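Local coordinates for putative PLP-dependent aminotransferase (Bacillus cereus ATCC 10987, PDB 3JU7), which probably acts as a pyridoxal-phosphate-dependent aminotransferase of the DegT/DnrJ/EryC1 type, its own substrate and reaction remaining putative, at residues Asp252-Arg257 and Ala285-Phe290; Pro164-Met169 and Ala245-Trp250; Leu72-Lys77 and Cys98-Tyr103; Ala68-Lys73 and Ile132-Ala137; Phe193-Gly198 and Cys233-Tyr238. One frame throughout, in Å; residues are numbered along the deposited sequence.

Contact 1: residues Asp252-Arg257 and Ala285-Phe290; sequences DKLKER and AVIQQF
The flat guanidinium group of Arg-257 meets the loop with its edge: the carbonyl O of Gln-288 lies 2.6 Å from NH1, close to the guanidinium plane but tilted 22° out of it. Gln-289 CA approaches the same group obliquely, 3.7 Å from NH1. The bond is short but bent, with 140° at the N-H, while the donor lies in the carbonyl plane of Gln-288, on a lone pair. With CG anti to the carbonyl carbon (chi1 -80°) and the chain extended as far as NE, the arginine crosses from helix to loop, and its CD brushes the same oxygen at 3.4 Å. One turn earlier, Leu-254 makes the apolar half of the contact, its CD1 lying 3.9 Å from CD1 of Ile-287, the two side chains crossing at about a right angle. The amide of Gln-288 turns to another partner, its OE1 bonding to OG of Ser-261, a hydroxyl that also bonds to the carbonyl O of Arg-257. The early turns of helix 250-270 are thus joined to the loop that leads into strand 291-294, a loop itself tied by backbone bonding between Ile-287 and Gly-140.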
# COMPACT_ATOMS: atom_id res chain seq x y z
N ASP A 252 -13.07 2.69 -25.46
CA ASP A 252 -13.32 1.31 -25.84
C ASP A 252 -13.82 0.50 -24.65
O ASP A 252 -14.86 -0.15 -24.74
CB ASP A 252 -12.06 0.67 -26.40
CG ASP A 252 -11.56 1.36 -27.67
OD1 ASP A 252 -12.13 2.39 -28.08
OD2 ASP A 252 -10.56 0.87 -28.25
N LYS A 253 -13.13 0.56 -23.52
CA LYS A 253 -13.56 -0.22 -22.37
C LYS A 253 -14.95 0.16 -21.92
O LYS A 253 -15.77 -0.71 -21.63
CB LYS A 253 -12.58 -0.07 -21.19
CG LYS A 253 -11.29 -0.81 -21.39
CD LYS A 253 -10.35 -0.55 -20.22
CE LYS A 253 -9.16 -1.49 -20.24
NZ LYS A 253 -9.58 -2.92 -20.04
N LEU A 254 -15.21 1.45 -21.84
CA LEU A 254 -16.51 1.95 -21.43
C LEU A 254 -17.63 1.55 -22.41
O LEU A 254 -18.73 1.15 -22.00
CB LEU A 254 -16.45 3.47 -21.34
CG LEU A 254 -17.74 4.21 -21.02
CD1 LEU A 254 -18.21 3.76 -19.66
CD2 LEU A 254 -17.49 5.72 -21.05
N LYS A 255 -17.34 1.65 -23.71
CA LYS A 255 -18.30 1.24 -24.74
C LYS A 255 -18.62 -0.26 -24.62
O LYS A 255 -19.75 -0.64 -24.63
CB LYS A 255 -17.78 1.57 -26.16
N GLU A 256 -17.60 -1.09 -24.51
CA GLU A 256 -17.78 -2.53 -24.33
C GLU A 256 -18.72 -2.83 -23.13
O GLU A 256 -19.67 -3.59 -23.28
CB GLU A 256 -16.40 -3.17 -24.13
CG GLU A 256 -16.35 -4.64 -23.78
CD GLU A 256 -16.68 -5.55 -24.94
OE1 GLU A 256 -16.98 -5.05 -26.05
OE2 GLU A 256 -16.63 -6.78 -24.73
N ARG A 257 -18.46 -2.19 -21.98
CA ARG A 257 -19.27 -2.44 -20.77
C ARG A 257 -20.69 -1.92 -20.89
O ARG A 257 -21.64 -2.56 -20.42
CB ARG A 257 -18.64 -1.80 -19.52
CG ARG A 257 -17.55 -2.58 -18.93
CD ARG A 257 -16.88 -1.91 -17.74
NE ARG A 257 -15.73 -2.74 -17.44
CZ ARG A 257 -15.76 -3.88 -16.75
NH1 ARG A 257 -16.87 -4.32 -16.19
NH2 ARG A 257 -14.64 -4.58 -16.61
N ALA A 285 -27.06 7.03 -13.50
CA ALA A 285 -25.93 6.63 -14.31
C ALA A 285 -25.11 5.64 -13.52
O ALA A 285 -25.03 5.73 -12.29
CB ALA A 285 -25.09 7.86 -14.68
N VAL A 286 -24.53 4.67 -14.20
CA VAL A 286 -23.74 3.66 -13.54
C VAL A 286 -22.68 3.17 -14.50
O VAL A 286 -22.92 3.13 -15.68
CB VAL A 286 -24.64 2.47 -13.04
CG1 VAL A 286 -25.33 1.81 -14.20
CG2 VAL A 286 -23.81 1.44 -12.26
N ILE A 287 -21.51 2.83 -14.00
CA ILE A 287 -20.53 2.10 -14.80
C ILE A 287 -20.38 0.75 -14.10
O ILE A 287 -20.23 0.69 -12.87
CB ILE A 287 -19.21 2.86 -14.94
CG1 ILE A 287 -18.28 2.10 -15.85
CG2 ILE A 287 -18.48 3.09 -13.57
CD1 ILE A 287 -17.02 2.85 -16.10
N GLN A 288 -20.44 -0.33 -14.86
CA GLN A 288 -20.64 -1.65 -14.26
C GLN A 288 -19.45 -2.64 -14.26
O GLN A 288 -18.90 -3.04 -15.28
CB GLN A 288 -21.87 -2.29 -14.86
CG GLN A 288 -23.09 -1.40 -14.71
CD GLN A 288 -24.32 -2.20 -14.74
OE1 GLN A 288 -24.52 -3.01 -15.64
NE2 GLN A 288 -25.15 -2.04 -13.73
N GLN A 289 -19.09 -3.01 -13.04
CA GLN A 289 -18.07 -4.00 -12.73
C GLN A 289 -18.67 -5.40 -12.91
O GLN A 289 -17.99 -6.35 -13.25
CB GLN A 289 -17.70 -3.80 -11.26
CG GLN A 289 -16.60 -4.61 -10.73
CD GLN A 289 -16.29 -4.23 -9.31
OE1 GLN A 289 -15.40 -4.81 -8.70
NE2 GLN A 289 -17.04 -3.28 -8.75
N PHE A 290 -19.95 -5.51 -12.60
CA PHE A 290 -20.77 -6.72 -12.72
C PHE A 290 -22.21 -6.19 -12.80
O PHE A 290 -22.41 -4.96 -12.78
CB PHE A 290 -20.58 -7.68 -11.53
CG PHE A 290 -20.62 -7.01 -10.18
CD1 PHE A 290 -21.84 -6.74 -9.54
CD2 PHE A 290 -19.43 -6.67 -9.52
CE1 PHE A 290 -21.87 -6.13 -8.26
CE2 PHE A 290 -19.43 -6.08 -8.24
CZ PHE A 290 -20.64 -5.81 -7.59

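Contact 2: residues Pro164-Met169 and Ala245-Trp250; sequences PGFGLM and ATMKKW
Trp-250, the first residue of helix 250-270, brings the benzo side of its indole up to a type II beta turn running from Gly-165 to Leu-168. Its CB points toward that turn, and CG stands anti to the backbone N (chi1 173°), which carries the ring across to the glycine. Along the shared edge of the two rings, NE1 and CE2 each lie 3.9 Å from Gly-167 CA. CZ2 comes nearer, at 3.5 Å from the same atom. Beyond it, CH2 ends 3.8 Å from the carbonyl O of Phe-166. The peptide approaches the ring obliquely, although Gly-167 O sits in plane at its edge. Gly-167, with phi 91°, suits the third position of such a turn, and its lack of a side chain lets the indole come this close to the backbone. Phe-166 belongs to an aromatic cluster, its ring packing edge-to-face with those of Phe-187, Tyr-185 and His-174. On the helix 237-248 side, the selenium of Met-247 (selenomethionine) lies at the edge of that phenyl ring, near its plane, 4.5 Å from CE2.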
# COMPACT_ATOMS: atom_id res chain seq x y z
N PRO A 164 -15.42 1.70 -7.22
CA PRO A 164 -15.63 1.16 -8.57
C PRO A 164 -16.14 2.14 -9.64
O PRO A 164 -16.54 1.70 -10.72
CB PRO A 164 -16.66 0.05 -8.33
CG PRO A 164 -17.35 0.38 -7.09
CD PRO A 164 -16.54 1.36 -6.31
N GLY A 165 -16.08 3.43 -9.38
CA GLY A 165 -16.80 4.40 -10.19
C GLY A 165 -15.95 5.32 -11.02
O GLY A 165 -16.48 6.26 -11.55
N PHE A 166 -14.65 5.06 -11.15
CA PHE A 166 -13.85 5.93 -12.00
C PHE A 166 -14.31 5.78 -13.44
O PHE A 166 -14.52 4.68 -13.92
CB PHE A 166 -12.37 5.59 -11.89
CG PHE A 166 -11.48 6.61 -12.46
CD1 PHE A 166 -11.33 7.84 -11.83
CD2 PHE A 166 -10.76 6.36 -13.63
CE1 PHE A 166 -10.50 8.80 -12.37
CE2 PHE A 166 -9.94 7.30 -14.17
CZ PHE A 166 -9.80 8.54 -13.54
N GLY A 167 -14.39 6.90 -14.14
CA GLY A 167 -14.86 6.92 -15.49
C GLY A 167 -16.35 7.14 -15.59
O GLY A 167 -16.87 7.20 -16.67
N LEU A 168 -17.05 7.26 -14.46
CA LEU A 168 -18.51 7.50 -14.44
C LEU A 168 -18.86 8.96 -14.78
O LEU A 168 -18.59 9.89 -14.00
CB LEU A 168 -19.11 7.14 -13.08
CG LEU A 168 -20.61 7.36 -12.95
CD1 LEU A 168 -21.38 6.56 -14.04
CD2 LEU A 168 -21.05 6.95 -11.50
N MSE A 169 -19.52 9.11 -15.92
CA MSE A 169 -19.96 10.39 -16.48
C MSE A 169 -21.47 10.50 -16.51
O MSE A 169 -22.17 9.53 -16.76
CB MSE A 169 -19.53 10.44 -17.95
CG MSE A 169 -18.06 10.18 -18.18
SE MSE A 169 -17.07 11.70 -17.63
CE MSE A 169 -15.76 11.64 -19.02
N ALA A 245 -2.06 4.28 -20.41
CA ALA A 245 -2.48 3.50 -21.57
C ALA A 245 -3.94 3.15 -21.43
O ALA A 245 -4.63 2.99 -22.42
CB ALA A 245 -1.62 2.20 -21.73
N THR A 246 -4.39 2.98 -20.19
CA THR A 246 -5.77 2.68 -19.93
C THR A 246 -6.65 3.90 -20.22
O THR A 246 -7.80 3.72 -20.63
CB THR A 246 -5.99 2.20 -18.51
OG1 THR A 246 -5.18 1.05 -18.29
CG2 THR A 246 -7.47 1.85 -18.25
N MSE A 247 -6.12 5.12 -20.03
CA MSE A 247 -6.83 6.32 -20.41
C MSE A 247 -7.03 6.36 -21.91
O MSE A 247 -8.07 6.81 -22.37
CB MSE A 247 -6.10 7.63 -20.00
CG MSE A 247 -6.15 7.98 -18.52
SE MSE A 247 -7.92 8.50 -17.95
CE MSE A 247 -7.99 10.09 -19.04
N LYS A 248 -6.05 5.92 -22.69
CA LYS A 248 -6.22 6.02 -24.14
C LYS A 248 -7.25 4.99 -24.67
O LYS A 248 -7.95 5.25 -25.65
CB LYS A 248 -4.86 6.03 -24.87
CG LYS A 248 -4.22 4.70 -25.24
CD LYS A 248 -2.82 4.87 -25.96
CE LYS A 248 -1.86 3.63 -25.72
NZ LYS A 248 -0.51 3.65 -26.38
N LYS A 249 -7.39 3.85 -23.99
CA LYS A 249 -8.34 2.82 -24.42
C LYS A 249 -9.63 2.86 -23.62
O LYS A 249 -10.47 1.94 -23.72
CB LYS A 249 -7.73 1.42 -24.28
CG LYS A 249 -6.33 1.28 -24.85
CD LYS A 249 -6.28 1.49 -26.35
CE LYS A 249 -6.79 0.29 -27.11
NZ LYS A 249 -6.28 0.33 -28.51
N TRP A 250 -9.80 3.90 -22.81
CA TRP A 250 -10.92 3.94 -21.91
C TRP A 250 -12.26 4.03 -22.62
O TRP A 250 -13.25 3.50 -22.12
CB TRP A 250 -10.79 5.09 -20.93
CG TRP A 250 -12.01 5.25 -20.11
CD1 TRP A 250 -12.85 6.30 -20.10
CD2 TRP A 250 -12.54 4.29 -19.20
NE1 TRP A 250 -13.87 6.08 -19.20
CE2 TRP A 250 -13.70 4.85 -18.63
CE3 TRP A 250 -12.13 3.02 -18.78
CZ2 TRP A 250 -14.48 4.18 -17.70
CZ3 TRP A 250 -12.91 2.35 -17.83
CH2 TRP A 250 -14.06 2.94 -17.30

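Contact 3: residues Leu72-Lys77 and Cys98-Tyr103; sequences LKKRKK and CGLEPY
Lys-74 and Cys-98 make the tight part of this contact, a single polar bond in which NZ of Lys-74 donates to the carbonyl O of Cys-98 over 2.7 Å. The ammonium lies in the plane of that carbonyl, with a C=O...N angle of 155°. Lys-74 leaves the backbone with CG between N and the carbonyl carbon (chi1 64°), but beyond CG the chain is extended, so it spans the gap at full length. Its methylenes touch more lightly: CD is 4.3 Å from CD1 of Leu-100. The acceptor sits where helix 90-97 ends. Gly-99, with positive phi, is the C-prime residue of a Schellman motif, closed by backbone bonds from Leu-100 N and Gly-99 N back into the last helical turn. The lysine therefore meets a helix C-terminus, whose partial negative charge would probably favour an ammonium. That helix is the crossover of a beta-alpha-beta unit linking the parallel neighbours 80-84 and 101-105. Toward solvent the contact opens out, with Gly-99 exposed and Lys-74 itself partly so. On the buried side, Trp-97 of the second subunit packs on Cys-98, and a weak bond from Lys-74 NZ to OE1 of Gln-71 ties the ammonium back to helix 62-73.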
# COMPACT_ATOMS: atom_id res chain seq x y z
N LEU A 72 -6.41 12.14 7.43
CA LEU A 72 -6.30 13.61 7.26
C LEU A 72 -7.54 14.38 7.70
O LEU A 72 -7.45 15.41 8.34
CB LEU A 72 -6.02 13.97 5.78
CG LEU A 72 -5.99 15.45 5.43
CD1 LEU A 72 -4.81 16.11 6.14
CD2 LEU A 72 -5.96 15.66 3.92
N LYS A 73 -8.71 13.89 7.31
CA LYS A 73 -9.93 14.66 7.38
C LYS A 73 -10.74 14.41 8.65
O LYS A 73 -11.60 15.19 8.98
CB LYS A 73 -10.76 14.34 6.15
CG LYS A 73 -10.22 15.03 4.90
CD LYS A 73 -11.10 14.93 3.69
CE LYS A 73 -12.49 15.56 3.86
NZ LYS A 73 -12.57 17.01 3.65
N LYS A 74 -10.49 13.33 9.37
CA LYS A 74 -11.31 13.07 10.54
C LYS A 74 -11.23 14.18 11.61
O LYS A 74 -10.19 14.76 11.87
CB LYS A 74 -10.97 11.71 11.17
CG LYS A 74 -9.56 11.65 11.71
CD LYS A 74 -9.12 10.27 12.25
CE LYS A 74 -7.83 10.44 13.03
NZ LYS A 74 -7.49 9.24 13.76
N ARG A 75 -12.36 14.44 12.26
CA ARG A 75 -12.36 15.38 13.38
C ARG A 75 -11.68 14.70 14.54
O ARG A 75 -11.99 13.56 14.90
CB ARG A 75 -13.77 15.81 13.72
CG ARG A 75 -14.47 16.39 12.52
CD ARG A 75 -15.65 17.17 12.86
NE ARG A 75 -16.59 16.40 13.65
CZ ARG A 75 -17.80 16.84 13.99
NH1 ARG A 75 -18.20 18.06 13.61
NH2 ARG A 75 -18.62 16.06 14.71
N LYS A 76 -10.73 15.43 15.11
CA LYS A 76 -9.78 14.84 16.05
C LYS A 76 -10.43 14.38 17.35
O LYS A 76 -9.91 13.51 18.01
CB LYS A 76 -8.59 15.80 16.28
CG LYS A 76 -7.59 15.85 15.08
N LYS A 77 -11.58 14.91 17.71
CA LYS A 77 -12.20 14.46 18.93
C LYS A 77 -13.24 13.34 18.70
O LYS A 77 -13.73 12.76 19.65
CB LYS A 77 -12.80 15.67 19.68
CG LYS A 77 -11.74 16.62 20.27
N CYS A 98 -7.63 3.89 11.11
CA CYS A 98 -7.50 5.28 11.56
C CYS A 98 -7.92 5.47 12.99
O CYS A 98 -8.03 6.59 13.49
CB CYS A 98 -8.29 6.19 10.66
SG CYS A 98 -7.60 6.28 8.98
N GLY A 99 -8.21 4.38 13.67
CA GLY A 99 -8.60 4.45 15.06
C GLY A 99 -10.05 4.80 15.29
O GLY A 99 -10.40 5.19 16.37
N LEU A 100 -10.91 4.65 14.30
CA LEU A 100 -12.32 4.94 14.50
C LEU A 100 -13.11 3.67 14.58
O LEU A 100 -12.65 2.60 14.17
CB LEU A 100 -12.86 5.76 13.37
CG LEU A 100 -12.04 7.03 13.17
CD1 LEU A 100 -12.52 7.67 11.94
CD2 LEU A 100 -12.19 7.91 14.43
N GLU A 101 -14.32 3.78 15.12
CA GLU A 101 -15.26 2.68 15.09
C GLU A 101 -16.22 2.96 13.96
O GLU A 101 -16.76 4.06 13.85
CB GLU A 101 -16.05 2.60 16.39
CG GLU A 101 -15.27 2.12 17.55
CD GLU A 101 -16.15 1.80 18.75
OE1 GLU A 101 -17.38 1.62 18.61
OE2 GLU A 101 -15.59 1.74 19.84
N PRO A 102 -16.46 1.97 13.10
CA PRO A 102 -17.57 2.19 12.20
C PRO A 102 -18.87 2.29 13.01
O PRO A 102 -18.99 1.71 14.10
CB PRO A 102 -17.57 0.93 11.31
CG PRO A 102 -16.13 0.40 11.43
CD PRO A 102 -15.73 0.72 12.83
N TYR A 103 -19.79 3.10 12.49
CA TYR A 103 -21.17 3.21 12.99
C TYR A 103 -22.08 3.08 11.77
O TYR A 103 -22.16 3.99 10.92
CB TYR A 103 -21.39 4.55 13.67
CG TYR A 103 -22.59 4.60 14.62
CD1 TYR A 103 -23.89 4.31 14.18
CD2 TYR A 103 -22.41 4.93 15.96
CE1 TYR A 103 -24.97 4.39 15.05
CE2 TYR A 103 -23.49 4.99 16.83
CZ TYR A 103 -24.75 4.72 16.37
OH TYR A 103 -25.78 4.78 17.28

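Contact 4: residues Ala68-Lys73 and Ile132-Ala137; sequences AAIQLK and IVVPYA
Ile-132 lays its CD1 methyl against the flank of helix 62-73 at Ile-70, 3.8 Å from CA and 4.0 Å from CG1 of that residue. The approach is made by the longer branch of the strand residue: CG1 of Ile-132 is anti to its own backbone nitrogen (chi1 -160°), and since the CB already points toward the helix, the terminal methyl ends up pressed on the helix backbone as well as on a side chain. The two isoleucines cross at about a right angle, methyl over methylene. The same methyl also reaches Lys-73, lying 4.2 Å from its CB, and so touches two residues about a turn apart on the same helix flank. Only the base of the lysine takes part in this packing; the chain then bends at chi3 and chi4 (61° and 83°) and carries NZ away to a salt bridge with Glu-152. Further along the segment, Val-134 adds a looser touch, its CG2 lying 4.3 Å from Ile-70 CG1. No hydrogen bond crosses the contact, which is a purely apolar one with three of its four residues buried. Ile-132 is held in its sheet by backbone bonding to Tyr-80 and Leu-82, and Val-159 packs beside it. A helix laid by aliphatic residues over a parallel sheet is the basic layer of an alpha/beta domain, here consistent with the large domain of fold type I pyridoxal-phosphate enzymes.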
# COMPACT_ATOMS: atom_id res chain seq x y z
N ALA A 68 -5.64 7.15 4.13
CA ALA A 68 -4.97 8.44 4.11
C ALA A 68 -6.01 9.55 4.31
O ALA A 68 -5.86 10.44 5.19
CB ALA A 68 -4.29 8.64 2.79
N ALA A 69 -7.06 9.49 3.48
CA ALA A 69 -8.12 10.51 3.45
C ALA A 69 -8.85 10.64 4.80
O ALA A 69 -9.01 11.73 5.31
CB ALA A 69 -9.10 10.25 2.30
N ILE A 70 -9.26 9.53 5.38
CA ILE A 70 -9.93 9.55 6.70
C ILE A 70 -9.00 10.09 7.79
O ILE A 70 -9.41 10.95 8.57
CB ILE A 70 -10.41 8.12 7.07
CG1 ILE A 70 -11.61 7.74 6.20
CG2 ILE A 70 -10.75 7.99 8.59
CD1 ILE A 70 -11.78 6.26 6.01
N GLN A 71 -7.76 9.60 7.82
CA GLN A 71 -6.74 10.08 8.77
C GLN A 71 -6.56 11.60 8.64
O GLN A 71 -6.58 12.28 9.63
CB GLN A 71 -5.40 9.36 8.55
CG GLN A 71 -4.30 9.83 9.50
CD GLN A 71 -4.64 9.62 10.97
OE1 GLN A 71 -5.29 8.64 11.33
NE2 GLN A 71 -4.22 10.55 11.81
N LEU A 72 -6.41 12.14 7.43
CA LEU A 72 -6.30 13.61 7.26
C LEU A 72 -7.54 14.38 7.70
O LEU A 72 -7.45 15.41 8.34
CB LEU A 72 -6.02 13.97 5.78
CG LEU A 72 -5.99 15.45 5.43
CD1 LEU A 72 -4.81 16.11 6.14
CD2 LEU A 72 -5.96 15.66 3.92
N LYS A 73 -8.71 13.89 7.31
CA LYS A 73 -9.93 14.66 7.38
C LYS A 73 -10.74 14.41 8.65
O LYS A 73 -11.60 15.19 8.98
CB LYS A 73 -10.76 14.34 6.15
CG LYS A 73 -10.22 15.03 4.90
CD LYS A 73 -11.10 14.93 3.69
CE LYS A 73 -12.49 15.56 3.86
NZ LYS A 73 -12.57 17.01 3.65
N ILE A 132 -16.21 11.37 11.23
CA ILE A 132 -16.25 11.41 9.76
C ILE A 132 -17.46 10.66 9.21
O ILE A 132 -18.04 9.80 9.87
CB ILE A 132 -14.92 10.83 9.18
CG1 ILE A 132 -14.70 11.28 7.72
CG2 ILE A 132 -14.81 9.33 9.43
CD1 ILE A 132 -13.26 11.20 7.29
N VAL A 133 -17.85 11.03 8.00
CA VAL A 133 -18.90 10.36 7.27
C VAL A 133 -18.29 9.82 5.98
O VAL A 133 -17.61 10.54 5.25
CB VAL A 133 -20.07 11.35 6.95
CG1 VAL A 133 -21.04 10.73 5.99
CG2 VAL A 133 -20.76 11.83 8.27
N VAL A 134 -18.55 8.55 5.69
CA VAL A 134 -17.93 7.87 4.56
C VAL A 134 -19.02 7.14 3.78
O VAL A 134 -19.28 5.95 4.00
CB VAL A 134 -16.83 6.90 5.05
CG1 VAL A 134 -16.04 6.26 3.88
CG2 VAL A 134 -15.89 7.62 6.02
N PRO A 135 -19.68 7.85 2.86
CA PRO A 135 -20.67 7.17 2.03
C PRO A 135 -19.98 6.36 0.93
O PRO A 135 -18.81 6.63 0.56
CB PRO A 135 -21.48 8.33 1.42
CG PRO A 135 -20.55 9.46 1.41
CD PRO A 135 -19.58 9.29 2.53
N TYR A 136 -20.70 5.35 0.45
CA TYR A 136 -20.26 4.55 -0.70
C TYR A 136 -21.18 4.76 -1.91
O TYR A 136 -22.38 4.63 -1.81
CB TYR A 136 -20.24 3.10 -0.28
CG TYR A 136 -20.14 2.08 -1.38
CD1 TYR A 136 -19.25 2.22 -2.41
CD2 TYR A 136 -20.92 0.93 -1.33
CE1 TYR A 136 -19.16 1.25 -3.42
CE2 TYR A 136 -20.84 -0.03 -2.33
CZ TYR A 136 -19.97 0.13 -3.37
OH TYR A 136 -19.92 -0.83 -4.38
N ALA A 137 -20.61 5.11 -3.06
CA ALA A 137 -21.40 5.33 -4.27
C ALA A 137 -21.68 3.95 -4.88
O ALA A 137 -21.09 3.54 -5.90
CB ALA A 137 -20.67 6.25 -5.23

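Contact 5: residues Phe193-Gly198 and Cys233-Tyr238; sequences FGIGEG and CKMSEY. With ACT (acetate ion), chain F.
The glycine-rich loop that follows Lys-191, the residue predicted to carry the pyridoxal phosphate, packs here against the N-terminal approach to helix 237-248, where Ser-236 is the N-cap and its OG bonds to Ala-239 N. Met-235 (selenomethionine) carries the contact with its CE methyl. The side chain runs out with CG anti to the backbone N (chi1 171°) and bends only at its last torsion, chi3 -71°, which turns CE onto the loop. There the methyl lies 3.5 Å from CA of Gly-198, close packing onto a residue without a side chain, and 4.1 Å from CD1 of Ile-195, which it meets tip to tip. Next to this apolar core the dimer interface begins: Glu-197 bonds to Thr-32 of the second subunit and pairs with its Lys-234. In this chain, Lys-234 correspondingly pairs with Glu-197 of the second subunit and also binds an acetate, probably from the crystallisation liquor, its NZ lying 2.8 Å from OXT, with a weak second bond of 3.3 Å to O.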
# COMPACT_ATOMS: atom_id res chain seq x y z
N PHE A 193 -11.99 0.65 -14.61
CA PHE A 193 -10.69 1.26 -14.97
C PHE A 193 -9.61 0.48 -14.22
O PHE A 193 -9.16 0.92 -13.17
CB PHE A 193 -10.66 2.74 -14.61
CG PHE A 193 -9.58 3.52 -15.32
CD1 PHE A 193 -8.26 3.47 -14.91
CD2 PHE A 193 -9.91 4.36 -16.39
CE1 PHE A 193 -7.27 4.20 -15.60
CE2 PHE A 193 -8.97 5.09 -17.04
CZ PHE A 193 -7.64 5.00 -16.67
N GLY A 194 -9.18 -0.65 -14.78
CA GLY A 194 -8.32 -1.57 -14.06
C GLY A 194 -6.94 -1.71 -14.62
O GLY A 194 -6.77 -2.04 -15.82
N ILE A 195 -5.93 -1.50 -13.76
CA ILE A 195 -4.53 -1.57 -14.17
C ILE A 195 -3.70 -2.63 -13.46
O ILE A 195 -2.56 -2.87 -13.86
CB ILE A 195 -3.84 -0.21 -13.99
CG1 ILE A 195 -3.53 0.06 -12.52
CG2 ILE A 195 -4.73 0.90 -14.61
CD1 ILE A 195 -2.91 1.44 -12.25
N GLY A 196 -4.28 -3.30 -12.45
CA GLY A 196 -3.53 -4.19 -11.57
C GLY A 196 -3.85 -3.81 -10.14
O GLY A 196 -4.89 -4.15 -9.64
N GLU A 197 -2.94 -3.08 -9.51
CA GLU A 197 -3.18 -2.41 -8.24
C GLU A 197 -2.97 -0.90 -8.41
O GLU A 197 -2.04 -0.45 -9.09
CB GLU A 197 -2.26 -2.93 -7.16
CG GLU A 197 -2.50 -4.39 -6.77
CD GLU A 197 -3.68 -4.61 -5.83
OE1 GLU A 197 -4.18 -3.66 -5.20
OE2 GLU A 197 -4.09 -5.78 -5.68
N GLY A 198 -3.88 -0.12 -7.85
CA GLY A 198 -3.80 1.31 -7.91
C GLY A 198 -5.08 1.98 -7.42
O GLY A 198 -6.07 1.33 -7.16
N CYS A 233 2.08 4.99 0.47
CA CYS A 233 1.04 4.55 -0.46
C CYS A 233 1.31 5.10 -1.85
O CYS A 233 0.39 5.34 -2.60
CB CYS A 233 -0.35 4.96 0.03
SG CYS A 233 -0.66 6.79 -0.04
N LYS A 234 2.60 5.26 -2.16
CA LYS A 234 3.06 5.71 -3.47
C LYS A 234 2.83 4.64 -4.54
O LYS A 234 3.12 3.47 -4.34
CB LYS A 234 4.55 6.11 -3.43
CG LYS A 234 4.84 7.22 -2.43
CD LYS A 234 6.28 7.55 -2.22
CE LYS A 234 7.01 6.66 -1.23
NZ LYS A 234 7.35 5.37 -1.73
N MSE A 235 2.34 5.11 -5.67
CA MSE A 235 2.19 4.33 -6.88
C MSE A 235 3.47 4.42 -7.72
O MSE A 235 3.98 5.52 -8.01
CB MSE A 235 0.99 4.86 -7.69
CG MSE A 235 0.87 4.25 -9.08
SE MSE A 235 -0.59 4.84 -10.19
CE MSE A 235 -1.94 3.96 -9.17
N SER A 236 3.96 3.26 -8.15
CA SER A 236 5.12 3.23 -9.03
C SER A 236 4.90 3.90 -10.40
O SER A 236 3.77 4.12 -10.86
CB SER A 236 5.66 1.79 -9.21
OG SER A 236 4.88 1.02 -10.10
N GLU A 237 6.01 4.23 -11.05
CA GLU A 237 5.98 4.71 -12.46
C GLU A 237 5.40 3.65 -13.41
O GLU A 237 4.73 3.94 -14.37
CB GLU A 237 7.39 5.04 -12.87
CG GLU A 237 7.95 6.34 -12.28
CD GLU A 237 7.22 7.59 -12.81
OE1 GLU A 237 6.12 7.94 -12.31
OE2 GLU A 237 7.76 8.20 -13.72
N TYR A 238 5.61 2.38 -13.06
CA TYR A 238 5.14 1.30 -13.87
C TYR A 238 3.60 1.21 -13.87
O TYR A 238 2.97 1.11 -14.93
CB TYR A 238 5.75 0.01 -13.36
CG TYR A 238 7.27 -0.08 -13.48
CD1 TYR A 238 7.89 -0.23 -14.72
CD2 TYR A 238 8.10 -0.09 -12.33
CE1 TYR A 238 9.26 -0.36 -14.83
CE2 TYR A 238 9.47 -0.22 -12.45
CZ TYR A 238 10.04 -0.36 -13.71
OH TYR A 238 11.40 -0.48 -13.87
C ACT F . 10.45 5.14 -0.07
O ACT F . 10.33 6.29 -0.63
OXT ACT F . 9.44 4.39 -0.09
CH3 ACT F . 11.72 4.66 0.56

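Overall arrangement
The five contacts fall into two groups. Contacts 1, 2 and 5 follow the succession of helices 237-248 and 250-270: Ile-287 of contact 1 packs on the indole of Trp-250 in contact 2, and Phe-193 of contact 5 packs against both that indole (Phe-193 CD2 to Trp-250 CE3, 3.5 Å) and Phe-166. Contacts 3 and 4, with centres 8 Å apart, share helix 62-73 and one parallel sheet. The groups are joined where Pro-164 CD meets Tyr-136 CE1 at 3.9 Å; contacts 1 and 3 lie about 33 Å apart, centre to centre, across the chain. Contact 5 is the nearest in sequence to Lys-191, which is not modelled, whereas a calcium ion lies about 12 Å from the Met-247 side chain.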